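Local coordinates for mitochondrial antiviral signaling protein (MAVS) (Equus caballus, PDB 4O9L) that probably relays antiviral innate immune signals, its caspase recruitment domain assembling into prion-like filaments, at residues H26-R29 with I30-Y33. The protein carries 1 engineered substitution. Sequence-based numbering, arbitrary orientation.
Sequences HVLR and ILPY. Engineered in segment 26-29: Arg29 (natural residue Glu).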
loop_
_atom_site.group_PDB
_atom_site.type_symbol
_atom_site.label_atom_id
_atom_site.label_comp_id
_atom_site.label_asym_id
_atom_site.label_seq_id
_atom_site.Cartn_x
_atom_site.Cartn_y
_atom_site.Cartn_z
ATOM N N HIS A 26 -1.593 8.115 5.841
ATOM C CA HIS A 26 -2.236 9.241 5.182
ATOM C C HIS A 26 -1.972 9.081 3.692
ATOM O O HIS A 26 -0.823 9.170 3.255
ATOM C CB HIS A 26 -1.661 10.568 5.671
ATOM C CG HIS A 26 -2.308 11.770 5.052
ATOM N ND1 HIS A 26 -1.689 13.002 4.991
ATOM C CD2 HIS A 26 -3.522 11.931 4.471
ATOM C CE1 HIS A 26 -2.493 13.867 4.398
ATOM N NE2 HIS A 26 -3.611 13.241 4.069
ATOM N N VAL A 27 -3.025 8.840 2.920
ATOM C CA VAL A 27 -2.861 8.505 1.502
ATOM C C VAL A 27 -2.028 9.527 0.732
ATOM O O VAL A 27 -1.098 9.168 -0.004
ATOM C CB VAL A 27 -4.228 8.297 0.805
ATOM C CG1 VAL A 27 -4.067 8.252 -0.730
ATOM C CG2 VAL A 27 -4.877 7.024 1.308
ATOM N N LEU A 28 -2.334 10.804 0.917
ATOM C CA LEU A 28 -1.671 11.839 0.135
ATOM C C LEU A 28 -0.177 11.877 0.417
ATOM O O LEU A 28 0.627 12.089 -0.486
ATOM C CB LEU A 28 -2.308 13.205 0.389
ATOM C CG LEU A 28 -3.661 13.464 -0.277
ATOM C CD1 LEU A 28 -3.953 14.976 -0.238
ATOM C CD2 LEU A 28 -3.694 12.938 -1.713
ATOM N N ARG A 29 0.192 11.651 1.673
ATOM C CA ARG A 29 1.593 11.643 2.059
ATOM C C ARG A 29 2.349 10.433 1.523
ATOM O O ARG A 29 3.508 10.554 1.142
ATOM C CB ARG A 29 1.732 11.697 3.583
ATOM C CG ARG A 29 3.167 11.681 4.046
ATOM C CD ARG A 29 3.287 11.803 5.557
ATOM N NE ARG A 29 4.690 11.883 5.944
ATOM C CZ ARG A 29 5.127 11.765 7.190
ATOM N NH1 ARG A 29 6.430 11.849 7.442
ATOM N NH2 ARG A 29 4.258 11.559 8.173
ATOM N N ILE A 30 1.705 9.273 1.480
ATOM C CA ILE A 30 2.415 8.057 1.088
ATOM C C ILE A 30 2.577 7.899 -0.430
ATOM O O ILE A 30 3.588 7.347 -0.878
ATOM C CB ILE A 30 1.811 6.772 1.717
ATOM C CG1 ILE A 30 2.851 5.629 1.684
ATOM C CG2 ILE A 30 0.512 6.376 0.999
ATOM C CD1 ILE A 30 2.485 4.383 2.524
ATOM N N LEU A 31 1.606 8.402 -1.203
ATOM C CA LEU A 31 1.582 8.232 -2.667
ATOM C C LEU A 31 2.912 8.501 -3.415
ATOM O O LEU A 31 3.341 7.660 -4.207
ATOM C CB LEU A 31 0.444 9.044 -3.311
ATOM C CG LEU A 31 -0.989 8.528 -3.195
ATOM C CD1 LEU A 31 -1.975 9.518 -3.823
ATOM C CD2 LEU A 31 -1.130 7.161 -3.860
ATOM N N PRO A 32 3.564 9.662 -3.171
ATOM C CA PRO A 32 4.765 9.943 -3.965
ATOM C C PRO A 32 5.917 8.978 -3.673
ATOM O O PRO A 32 6.859 8.914 -4.470
ATOM C CB PRO A 32 5.161 11.363 -3.526
ATOM C CG PRO A 32 3.971 11.914 -2.804
ATOM C CD PRO A 32 3.297 10.740 -2.198
ATOM N N TYR A 33 5.864 8.260 -2.552
ATOM C CA TYR A 33 6.934 7.323 -2.210
ATOM C C TYR A 33 6.781 5.953 -2.870
ATOM O O TYR A 33 7.742 5.187 -2.950
ATOM C CB TYR A 33 7.039 7.151 -0.688
ATOM C CG TYR A 33 7.519 8.384 0.033
ATOM C CD1 TYR A 33 8.861 8.757 -0.007
ATOM C CD2 TYR A 33 6.634 9.183 0.747
ATOM C CE1 TYR A 33 9.310 9.899 0.654
ATOM C CE2 TYR A 33 7.074 10.322 1.416
ATOM C CZ TYR A 33 8.409 10.672 1.359
ATOM O OH TYR A 33 8.848 11.793 2.014
HETATM O O HOH W 1 6.616 12.997 3.524
#
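With Arg29 extended from its backbone to NE (chi1 180°) and the Tyr33 ring swung to the side of its own backbone N (chi1 -68°), the two polar ends reach a common water. That water accepts from Arg29 NE at 3.3 Å and pairs with Tyr33 OH at 3.0 Å, lying in the plane of both the guanidinium and the phenol ring. Arg29 is an engineered replacement of the natural glutamate, and its NH1 also forms a salt bridge with Glu83. Nearer the backbone, Arg29 O comes up to the edge of the Tyr33 ring, 3.4 Å from CD2.

These contacts run along a short turn of helix that passes into a 3-10 turn, a worked case of how a helix end trades one bonding pattern for another. Ile30 N donates to the carbonyl O of His26, the N-cap residue, and Leu31 N to Val27 O, each at 3.1 Å; a weak, bent bond from Ile30 N (123° at the hydrogen) also falls on Val27 O. Pro32 can donate no N-H, and its CD instead packs 3.4 Å from both Leu28 O and Arg29 O. One residue on, Tyr33 N turns back to Ile30 O, the 3-10 bond.

On the buried side, Val27 CG1 meets Leu31 CD1 at 3.9 Å, the two side chains crossing at a slant. Leu31 CG also rests on Val27 O. Helix 39-66 covers this pair through Tyr49 and Arg46, whereas Ile30 packs on Ala78 and Leu79 of helix 71-81, so the short helix is wedged into the helical bundle of the CARD. Chemically, backbone bonds and apolar packing secure the turn, while the polar link between Arg29 and Tyr33 depends on a single water and an engineered side chain.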